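Local coordinates for protein glycine cleavage system transcriptional repressor, putative (Vibrio cholerae, PDB 1U8S) that probably represses transcription of the glycine cleavage system genes, using tandem ACT domains, small regulatory modules that in many proteins sense amino acids, within a domain-swapped dimer, at the interface of chains A and B. Numbering follows the deposited sequence. Chains: chain A/B, glycine cleavage system transcriptional repressor, putative.

Contact 1: the interface of chains A and B. Residues chain A 121-122; chain B 20, 37-39.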
ATOM      1  N   MET A 121       0.480   1.004 -11.116  1.00 34.97           N
ATOM      2  CA  MET A 121       1.280   1.791 -10.185  1.00 34.83           C
ATOM      3  C   MET A 121       1.146   1.252  -8.762  1.00 32.91           C
ATOM      4  O   MET A 121       0.053   0.900  -8.325  1.00 32.36           O
ATOM      5  CB  MET A 121       0.834   3.243 -10.214  1.00 35.03           C
ATOM      6  CG  MET A 121       0.920   3.868 -11.595  1.00 40.25           C
ATOM      7  SD  MET A 121       0.315   5.537 -11.548  1.00 45.72           S
ATOM      8  CE  MET A 121      -1.492   5.218 -11.834  1.00 43.93           C
ATOM      9  N   ALA A 122       2.266   1.188  -8.051  1.00 29.88           N
ATOM     10  CA  ALA A 122       2.285   0.692  -6.685  1.00 29.53           C
ATOM     11  C   ALA A 122       2.355   1.838  -5.676  1.00 30.78           C
ATOM     12  O   ALA A 122       1.868   1.714  -4.553  1.00 30.31           O
ATOM     13  CB  ALA A 122       3.467  -0.234  -6.499  1.00 25.97           C
TER
ATOM     14  N   CYS B  20      -8.248   5.728 -10.793  1.00 58.74           N
ATOM     15  CA  CYS B  20      -7.089   6.350 -10.154  1.00 57.80           C
ATOM     16  C   CYS B  20      -6.748   7.727 -10.738  1.00 57.93           C
ATOM     17  O   CYS B  20      -6.060   8.520 -10.104  1.00 57.50           O
ATOM     18  CB  CYS B  20      -5.875   5.421 -10.257  1.00 58.86           C
ATOM     19  SG  CYS B  20      -4.449   5.916  -9.252  1.00 57.46           S
ATOM     20  N   SER B  37       1.791   7.370  -1.308  1.00 32.52           N
ATOM     21  CA  SER B  37       0.585   6.582  -1.500  1.00 31.92           C
ATOM     22  C   SER B  37       0.929   5.139  -1.768  1.00 32.46           C
ATOM     23  O   SER B  37       2.088   4.797  -2.002  1.00 33.60           O
ATOM     24  CB  SER B  37      -0.222   7.113  -2.691  1.00 31.64           C
ATOM     25  OG  SER B  37       0.501   6.973  -3.899  1.00 28.51           O
ATOM     26  N   ARG B  38      -0.093   4.295  -1.729  1.00 31.48           N
ATOM     27  CA  ARG B  38       0.056   2.876  -2.005  1.00 30.44           C
ATOM     28  C   ARG B  38      -1.157   2.482  -2.833  1.00 33.01           C
ATOM     29  O   ARG B  38      -2.313   2.775  -2.479  1.00 30.46           O
ATOM     30  CB  ARG B  38       0.090   2.063  -0.719  1.00 27.81           C
ATOM     31  CG  ARG B  38       1.265   2.384   0.176  1.00 27.89           C
ATOM     32  CD  ARG B  38       2.566   1.825  -0.354  1.00 27.22           C
ATOM     33  NE  ARG B  38       3.584   1.935   0.677  1.00 28.79           N
ATOM     34  CZ  ARG B  38       4.213   3.065   0.979  1.00 33.50           C
ATOM     35  NH1 ARG B  38       3.940   4.184   0.302  1.00 29.52           N
ATOM     36  NH2 ARG B  38       5.075   3.090   1.989  1.00 31.28           N
ATOM     37  N   ILE B  39      -0.876   1.828  -3.951  1.00 32.73           N
ATOM     38  CA  ILE B  39      -1.911   1.393  -4.854  1.00 33.90           C
ATOM     39  C   ILE B  39      -1.807  -0.111  -5.023  1.00 33.83           C
ATOM     40  O   ILE B  39      -0.742  -0.653  -5.320  1.00 33.45           O
ATOM     41  CB  ILE B  39      -1.754   2.094  -6.215  1.00 34.21           C
ATOM     42  CG1 ILE B  39      -1.757   3.614  -6.007  1.00 35.00           C
ATOM     43  CG2 ILE B  39      -2.852   1.651  -7.165  1.00 32.29           C
ATOM     44  CD1 ILE B  39      -1.393   4.415  -7.241  1.00 35.23           C
TER

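Contact 2: the interface of chains A and B. Residues chain A 108, 111-112, 115; chain B 17, 21.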
ATOM      1  N   GLU A 108      -2.156  13.968 -13.535  1.00 43.20           N
ATOM      2  CA  GLU A 108      -3.056  13.126 -14.324  1.00 45.94           C
ATOM      3  C   GLU A 108      -2.389  12.631 -15.605  1.00 44.00           C
ATOM      4  O   GLU A 108      -2.656  11.524 -16.058  1.00 44.24           O
ATOM      5  CB  GLU A 108      -4.338  13.872 -14.723  1.00 49.83           C
ATOM      6  CG  GLU A 108      -5.061  14.586 -13.602  1.00 56.91           C
ATOM      7  CD  GLU A 108      -4.492  15.974 -13.343  1.00 59.60           C
ATOM      8  OE1 GLU A 108      -3.298  16.076 -12.978  1.00 61.63           O
ATOM      9  OE2 GLU A 108      -5.244  16.959 -13.506  1.00 60.52           O
ATOM     10  N   THR A 111      -0.358   9.425 -14.777  1.00 36.28           N
ATOM     11  CA  THR A 111      -1.146   8.283 -14.346  1.00 34.72           C
ATOM     12  C   THR A 111      -1.881   7.778 -15.577  1.00 34.82           C
ATOM     13  O   THR A 111      -1.931   6.578 -15.824  1.00 35.42           O
ATOM     14  CB  THR A 111      -2.137   8.655 -13.224  1.00 34.86           C
ATOM     15  OG1 THR A 111      -2.801   9.879 -13.541  1.00 32.29           O
ATOM     16  CG2 THR A 111      -1.394   8.800 -11.904  1.00 34.74           C
ATOM     17  N   GLN A 112      -2.428   8.692 -16.366  1.00 34.86           N
ATOM     18  CA  GLN A 112      -3.114   8.290 -17.587  1.00 35.69           C
ATOM     19  C   GLN A 112      -2.117   7.531 -18.488  1.00 34.01           C
ATOM     20  O   GLN A 112      -2.427   6.466 -19.021  1.00 32.08           O
ATOM     21  CB  GLN A 112      -3.667   9.522 -18.308  1.00 39.63           C
ATOM     22  CG  GLN A 112      -4.158   9.246 -19.730  1.00 43.81           C
ATOM     23  CD  GLN A 112      -5.252   8.188 -19.784  1.00 47.64           C
ATOM     24  OE1 GLN A 112      -5.545   7.639 -20.851  1.00 47.71           O
ATOM     25  NE2 GLN A 112      -5.868   7.901 -18.635  1.00 47.23           N
ATOM     26  N   ALA A 115      -1.982   4.066 -17.062  1.00 32.99           N
ATOM     27  CA  ALA A 115      -3.272   3.381 -17.087  1.00 34.63           C
ATOM     28  C   ALA A 115      -3.571   2.968 -18.527  1.00 37.52           C
ATOM     29  O   ALA A 115      -3.916   1.812 -18.794  1.00 39.49           O
ATOM     30  CB  ALA A 115      -4.382   4.296 -16.574  1.00 33.83           C
TER
ATOM     31  N   PRO B  17     -10.597   1.480 -15.796  1.00 62.91           N
ATOM     32  CA  PRO B  17      -9.592   2.293 -16.487  1.00 61.78           C
ATOM     33  C   PRO B  17      -9.124   3.618 -15.876  1.00 60.81           C
ATOM     34  O   PRO B  17      -7.918   3.824 -15.718  1.00 60.52           O
ATOM     35  CB  PRO B  17     -10.206   2.461 -17.867  1.00 62.47           C
ATOM     36  CG  PRO B  17     -10.766   1.083 -18.102  1.00 62.41           C
ATOM     37  CD  PRO B  17     -11.449   0.774 -16.772  1.00 63.05           C
ATOM     38  N   ASN B  21      -7.218   8.009 -11.949  1.00 58.91           N
ATOM     39  CA  ASN B  21      -6.971   9.307 -12.569  1.00 59.56           C
ATOM     40  C   ASN B  21      -7.728  10.375 -11.799  1.00 59.28           C
ATOM     41  O   ASN B  21      -7.148  11.336 -11.306  1.00 60.25           O
ATOM     42  CB  ASN B  21      -7.454   9.320 -14.022  1.00 61.10           C
ATOM     43  CG  ASN B  21      -6.373   8.915 -15.004  1.00 62.75           C
ATOM     44  OD1 ASN B  21      -6.655   8.291 -16.031  1.00 64.86           O
ATOM     45  ND2 ASN B  21      -5.130   9.285 -14.709  1.00 62.59           N
TER

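Contact 1: the interface of chains A and B
The backbone of B:Ile39, within strand 33-42, meets the short stretch A:Met121 to A:Ala122, where B:Ile39 N donates to A:Ala122 O at 2.8 Å in a nearly straight hydrogen bond (166° at the hydrogen), although the N-H arrives well above the carbonyl plane and not along a lone pair. Such a bond illustrates how an extended strand can hold a partner through its main chain, largely independently of side-chain identity.

The side chains add an apolar seam beside it. In B:Ile39, CG1 lies anti to the carbonyl carbon (chi1 -56°), which sends the longer branch toward A:Met121; its end, CD1, rests against the beta-carbon of that residue, with A:Met121 CB and B:Ile39 CD1 3.9 Å apart. The methionine touches chain B at two levels, near its root and at its far end. Its chain runs out extended and then bends at the thioether (chi3 -87°), carrying the terminal methyl toward the helix of chain B, where A:Met121 CE approaches B:Cys20 SG at 4.0 Å. Within chain B the same sulfur lies 4.0 Å from B:Ile39 CD1, joining helix and strand into one apolar surface for the methionine.

B:Arg38 adds little to the buried area, and its side chain folds back along its own strand. Its NH1 donates to B:Ser37 O at 3.0 Å, with the acceptor in the guanidinium plane, a bond within chain B that would help to hold the head group against its own strand and makes no grip on chain A.

In the fold, B:Cys20 belongs to helix 19-28 and B:Ile39 to strand 33-42 of the N-terminal ACT region of chain B, whereas A:Met121 and A:Ala122 follow helix 106-116 in the C-terminal ACT region of chain A. The contact therefore pairs unlike ACT regions of two copies, and two-fold symmetry repeats it with the chains exchanged.

Contact 2: the interface of chains A and B
B:Asn21 reaches from its helix onto helix 106-116 of chain A, and both ends of its amide find a partner there, a common way for one polar side chain to tie two helices together.

Among the hydrogen bonds, B:Asn21 OD1 accepts from the side-chain amide of A:Gln112, NE2 to OD1 being 2.7 Å. The donor's partner lies close to the plane of the glutamine amide, but the bond is bent (124° at the hydrogen), and the two amide planes are turned 38° apart. The bend of the glutamine chain at its second torsion turns NE2 toward the asparagine of chain B. At the other end, B:Asn21 ND2 stands 2.7 Å from A:Thr111 OG1, close enough for a hydrogen bond, but a strongly bent one, since the oxygen lies nearly in line with the CG-ND2 bond and not along an N-H. That hydroxyl sits between its backbone N and carbonyl carbon (chi1 45°) and donates in turn to A:Glu108 O, with OG1 and O 3.0 Å apart. This bond would be expected to restrict the hydroxyl's rotation and leave its oxygen able to accept from the asparagine amide.

Van der Waals contact adds to this: A:Ala115 CB lies 3.7 Å from B:Pro17 O, a turn further along the helix.

In the fold, helix 106-116 of chain A's C-terminal ACT region faces the start of helix 19-28 and the loop preceding it in chain B's N-terminal region.

Contact 1 and contact 2 lie about 11 Å apart, measured between the centres of their C-alpha atoms, and are parts of one interface. They share helix 19-28 of chain B, where B:Cys20 and B:Asn21, neighbours in sequence, serve contact 1 and contact 2 respectively. On the chain A side, helix 106-116 is followed, after a short connection, by the segment used in contact 1. Polar helix pairing and backbone-plus-apolar docking thus act side by side within one interface between unlike ACT regions. Repeated by the two-fold axis, this would be expected to strengthen the domain-swapped dimer.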